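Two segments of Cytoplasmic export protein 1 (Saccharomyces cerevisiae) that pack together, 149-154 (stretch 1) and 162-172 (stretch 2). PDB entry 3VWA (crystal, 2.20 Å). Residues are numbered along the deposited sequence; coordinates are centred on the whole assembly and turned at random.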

ATOM      1  N   LEU A 149      22.655  19.145  13.276  1.00 34.13           N
ATOM      2  CA  LEU A 149      23.667  18.909  14.267  1.00 31.95           C
ATOM      3  C   LEU A 149      24.589  20.160  14.347  1.00 34.05           C
ATOM      4  O   LEU A 149      25.670  20.132  14.958  1.00 33.74           O
ATOM      5  CB  LEU A 149      24.388  17.649  13.792  1.00 33.59           C
ATOM      6  CG  LEU A 149      24.229  16.301  14.527  1.00 37.34           C
ATOM      7  CD1 LEU A 149      23.014  16.157  15.465  1.00 35.08           C
ATOM      8  CD2 LEU A 149      24.358  15.137  13.549  1.00 35.34           C
ATOM      9  N   GLU A 150      24.123  21.271  13.766  1.00 31.91           N
ATOM     10  CA  GLU A 150      24.900  22.541  13.720  1.00 36.11           C
ATOM     11  C   GLU A 150      25.473  23.011  15.059  1.00 39.41           C
ATOM     12  O   GLU A 150      26.615  23.487  15.133  1.00 38.70           O
ATOM     13  CB  GLU A 150      24.076  23.686  13.123  1.00 35.18           C
ATOM     14  CG  GLU A 150      23.638  23.449  11.688  1.00 36.10           C
ATOM     15  CD  GLU A 150      22.399  22.585  11.556  1.00 35.17           C
ATOM     16  OE1 GLU A 150      21.818  22.183  12.577  1.00 32.60           O
ATOM     17  OE2 GLU A 150      21.979  22.320  10.410  1.00 42.64           O
ATOM     18  N   LEU A 151      24.675  22.882  16.113  1.00 39.70           N
ATOM     19  CA  LEU A 151      25.047  23.391  17.427  1.00 38.73           C
ATOM     20  C   LEU A 151      25.518  22.266  18.352  1.00 36.17           C
ATOM     21  O   LEU A 151      25.933  22.499  19.466  1.00 35.43           O
ATOM     22  CB  LEU A 151      23.829  24.104  18.041  1.00 38.00           C
ATOM     23  CG  LEU A 151      23.433  25.458  17.437  1.00 42.01           C
ATOM     24  CD1 LEU A 151      22.329  26.063  18.296  1.00 41.34           C
ATOM     25  CD2 LEU A 151      24.618  26.407  17.408  1.00 43.15           C
ATOM     26  N   CYS A 152      25.426  21.035  17.881  1.00 39.84           N
ATOM     27  CA  CYS A 152      25.607  19.886  18.738  1.00 41.02           C
ATOM     28  C   CYS A 152      27.019  19.794  19.316  1.00 40.55           C
ATOM     29  O   CYS A 152      28.031  19.841  18.586  1.00 42.64           O
ATOM     30  CB  CYS A 152      25.314  18.619  17.946  1.00 42.47           C
ATOM     31  SG  CYS A 152      25.471  17.137  18.948  1.00 39.77           S
ATOM     32  N   SER A 153      27.071  19.642  20.624  1.00 37.88           N
ATOM     33  CA  SER A 153      28.330  19.424  21.360  1.00 40.33           C
ATOM     34  C   SER A 153      28.091  18.608  22.659  1.00 46.87           C
ATOM     35  O   SER A 153      26.955  18.498  23.170  1.00 42.91           O
ATOM     36  CB  SER A 153      29.029  20.766  21.679  1.00 36.51           C
ATOM     37  OG  SER A 153      28.130  21.879  21.576  1.00 36.39           O
ATOM     38  N   SER A 154      29.173  18.032  23.165  1.00 47.97           N
ATOM     39  CA  SER A 154      29.180  17.283  24.404  1.00 46.46           C
ATOM     40  C   SER A 154      29.014  18.204  25.608  1.00 49.35           C
ATOM     41  O   SER A 154      29.462  19.350  25.608  1.00 52.06           O
ATOM     42  CB  SER A 154      30.493  16.506  24.517  1.00 49.21           C
ATOM     43  OG  SER A 154      30.481  15.651  25.658  1.00 57.47           O
ATOM     44  N   GLU A 162      30.421  30.119  25.677  1.00 56.36           N
ATOM     45  CA  GLU A 162      30.804  29.773  24.307  1.00 59.15           C
ATOM     46  C   GLU A 162      29.572  29.292  23.479  1.00 58.04           C
ATOM     47  O   GLU A 162      29.313  29.771  22.357  1.00 44.55           O
ATOM     48  CB  GLU A 162      31.914  28.711  24.403  1.00 64.30           C
ATOM     49  CG  GLU A 162      32.711  28.442  23.145  1.00 65.81           C
ATOM     50  CD  GLU A 162      31.894  27.645  22.166  1.00 69.86           C
ATOM     51  OE1 GLU A 162      31.412  26.548  22.535  1.00 68.20           O
ATOM     52  OE2 GLU A 162      31.705  28.140  21.046  1.00 68.26           O
ATOM     53  N   PHE A 163      28.795  28.387  24.074  1.00 50.05           N
ATOM     54  CA  PHE A 163      27.633  27.808  23.417  1.00 43.98           C
ATOM     55  C   PHE A 163      26.545  28.867  23.113  1.00 39.38           C
ATOM     56  O   PHE A 163      25.952  28.873  22.056  1.00 34.02           O
ATOM     57  CB  PHE A 163      27.062  26.672  24.286  1.00 47.26           C
ATOM     58  CG  PHE A 163      25.772  26.104  23.748  1.00 44.28           C
ATOM     59  CD1 PHE A 163      25.771  24.948  22.955  1.00 46.21           C
ATOM     60  CD2 PHE A 163      24.571  26.753  23.976  1.00 40.68           C
ATOM     61  CE1 PHE A 163      24.581  24.452  22.414  1.00 39.77           C
ATOM     62  CE2 PHE A 163      23.393  26.264  23.436  1.00 39.60           C
ATOM     63  CZ  PHE A 163      23.402  25.110  22.665  1.00 35.36           C
ATOM     64  N   ALA A 164      26.297  29.741  24.076  1.00 37.88           N
ATOM     65  CA  ALA A 164      25.354  30.820  23.917  1.00 40.34           C
ATOM     66  C   ALA A 164      25.605  31.705  22.676  1.00 41.58           C
ATOM     67  O   ALA A 164      24.641  32.150  22.053  1.00 51.31           O
ATOM     68  CB  ALA A 164      25.313  31.650  25.195  1.00 41.88           C
ATOM     69  N   SER A 165      26.865  31.941  22.290  1.00 40.53           N
ATOM     70  CA  SER A 165      27.160  32.790  21.111  1.00 48.00           C
ATOM     71  C   SER A 165      26.803  32.069  19.810  1.00 43.92           C
ATOM     72  O   SER A 165      26.117  32.634  18.940  1.00 46.60           O
ATOM     73  CB  SER A 165      28.624  33.292  21.085  1.00 45.38           C
ATOM     74  OG  SER A 165      29.328  32.746  22.173  1.00 57.91           O
ATOM     75  N   ARG A 166      27.249  30.817  19.713  1.00 40.78           N
ATOM     76  CA  ARG A 166      26.839  29.928  18.647  1.00 41.27           C
ATOM     77  C   ARG A 166      25.323  29.869  18.584  1.00 39.35           C
ATOM     78  O   ARG A 166      24.721  30.155  17.551  1.00 46.08           O
ATOM     79  CB  ARG A 166      27.465  28.551  18.854  1.00 39.04           C
ATOM     80  CG  ARG A 166      28.967  28.649  18.830  1.00 38.43           C
ATOM     81  CD  ARG A 166      29.693  27.340  18.575  1.00 37.10           C
ATOM     82  NE  ARG A 166      29.920  26.574  19.795  1.00 36.43           N
ATOM     83  CZ  ARG A 166      29.265  25.460  20.114  1.00 37.53           C
ATOM     84  NH1 ARG A 166      29.550  24.832  21.257  1.00 38.22           N
ATOM     85  NH2 ARG A 166      28.322  24.963  19.298  1.00 32.00           N
ATOM     86  N   ALA A 167      24.707  29.576  19.711  1.00 37.39           N
ATOM     87  CA  ALA A 167      23.265  29.482  19.754  1.00 41.22           C
ATOM     88  C   ALA A 167      22.579  30.763  19.261  1.00 43.42           C
ATOM     89  O   ALA A 167      21.658  30.686  18.457  1.00 40.26           O
ATOM     90  CB  ALA A 167      22.802  29.112  21.145  1.00 39.81           C
ATOM     91  N   ARG A 168      23.063  31.924  19.716  1.00 41.68           N
ATOM     92  CA  ARG A 168      22.626  33.209  19.189  1.00 43.79           C
ATOM     93  C   ARG A 168      22.859  33.339  17.664  1.00 43.91           C
ATOM     94  O   ARG A 168      21.956  33.702  16.916  1.00 37.40           O
ATOM     95  CB  ARG A 168      23.299  34.359  19.957  1.00 43.51           C
ATOM     96  N   SER A 169      24.050  33.003  17.184  1.00 48.36           N
ATOM     97  CA  SER A 169      24.291  33.190  15.738  1.00 46.92           C
ATOM     98  C   SER A 169      23.372  32.236  14.928  1.00 46.30           C
ATOM     99  O   SER A 169      22.719  32.654  13.955  1.00 45.70           O
ATOM    100  CB  SER A 169      25.785  33.022  15.400  1.00 47.35           C
ATOM    101  OG  SER A 169      26.187  31.663  15.449  1.00 42.62           O
ATOM    102  N   TYR A 170      23.279  30.980  15.378  1.00 40.99           N
ATOM    103  CA  TYR A 170      22.383  29.992  14.758  1.00 38.19           C
ATOM    104  C   TYR A 170      20.939  30.497  14.637  1.00 36.49           C
ATOM    105  O   TYR A 170      20.375  30.549  13.554  1.00 37.76           O
ATOM    106  CB  TYR A 170      22.440  28.667  15.528  1.00 37.97           C
ATOM    107  CG  TYR A 170      21.423  27.674  15.054  1.00 42.00           C
ATOM    108  CD1 TYR A 170      21.664  26.874  13.936  1.00 41.84           C
ATOM    109  CD2 TYR A 170      20.176  27.571  15.684  1.00 45.53           C
ATOM    110  CE1 TYR A 170      20.706  25.970  13.478  1.00 46.90           C
ATOM    111  CE2 TYR A 170      19.203  26.678  15.229  1.00 46.29           C
ATOM    112  CZ  TYR A 170      19.473  25.879  14.131  1.00 43.55           C
ATOM    113  OH  TYR A 170      18.517  25.001  13.692  1.00 45.78           O
ATOM    114  N   TYR A 171      20.356  30.888  15.756  1.00 40.76           N
ATOM    115  CA  TYR A 171      18.984  31.406  15.776  1.00 45.88           C
ATOM    116  C   TYR A 171      18.792  32.695  14.988  1.00 46.33           C
ATOM    117  O   TYR A 171      17.742  32.898  14.408  1.00 49.13           O
ATOM    118  CB  TYR A 171      18.483  31.533  17.221  1.00 47.26           C
ATOM    119  CG  TYR A 171      18.030  30.193  17.719  1.00 45.14           C
ATOM    120  CD1 TYR A 171      16.726  29.750  17.488  1.00 45.50           C
ATOM    121  CD2 TYR A 171      18.920  29.337  18.335  1.00 44.79           C
ATOM    122  CE1 TYR A 171      16.308  28.502  17.920  1.00 46.15           C
ATOM    123  CE2 TYR A 171      18.520  28.080  18.773  1.00 43.68           C
ATOM    124  CZ  TYR A 171      17.219  27.675  18.559  1.00 40.39           C
ATOM    125  OH  TYR A 171      16.835  26.445  18.975  1.00 37.13           O
ATOM    126  N   ASN A 172      19.827  33.539  14.942  1.00 52.51           N
ATOM    127  CA  ASN A 172      19.818  34.733  14.092  1.00 49.17           C
ATOM    128  C   ASN A 172      19.822  34.397  12.600  1.00 49.81           C
ATOM    129  O   ASN A 172      19.138  35.060  11.804  1.00 42.24           O
ATOM    130  CB  ASN A 172      21.000  35.653  14.425  1.00 49.75           C
TER
HETATM  131  O   HOH W   1      18.983  22.484  12.223  1.00 37.04           O
HETATM  132  O   HOH W   2      27.971  25.319  16.645  1.00 43.72           O

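Along the helix 162-172, the contact with the loop and short strand of 149-154 begins indirectly. Glu162 does not touch stretch 1, but its carboxylate holds Arg166 one turn on: Arg166 NE lies 2.7 Å from Glu162 OE2 in a salt bridge, and Arg166 NH1 donates to Glu162 OE1 at 2.8 Å. Phe163 has its CA-to-CB bond sideways and chi1 in the t well, yet its ring end comes nearer, with CE1 3.8 Å from Leu151 O; Ser153 OG lies at the ring edge, 4.1 Å from CD1.

Arg166 supplies the direct polar links. Its NH1 donates to Ser153 OG (3.3 Å, 166° at the hydrogen), and its NH2 makes a weak hydrogen bond to Leu151 O (3.4 Å, 155°). Both acceptors lie near the guanidinium plane, where its N-H groups point. Ser153 OG in turn donates to Leu151 O at 3.1 Å, and one water joins Arg166 NH2 to Glu150 O, 2.7 Å from each.

Leu151 fills the apolar centre. Its CD1 packs 3.8 Å from Ala167 CA, and its CD2 lies 3.7 Å from Tyr170 CB. Tyr170 OH also reaches Glu150 OE1 through a water, at 3.0 and 2.9 Å respectively. Finally, Tyr171 CE2 approaches Leu151 CD1 at 4.3 Å, a looser contact, with only 6 Å² of Tyr171 covered by stretch 1.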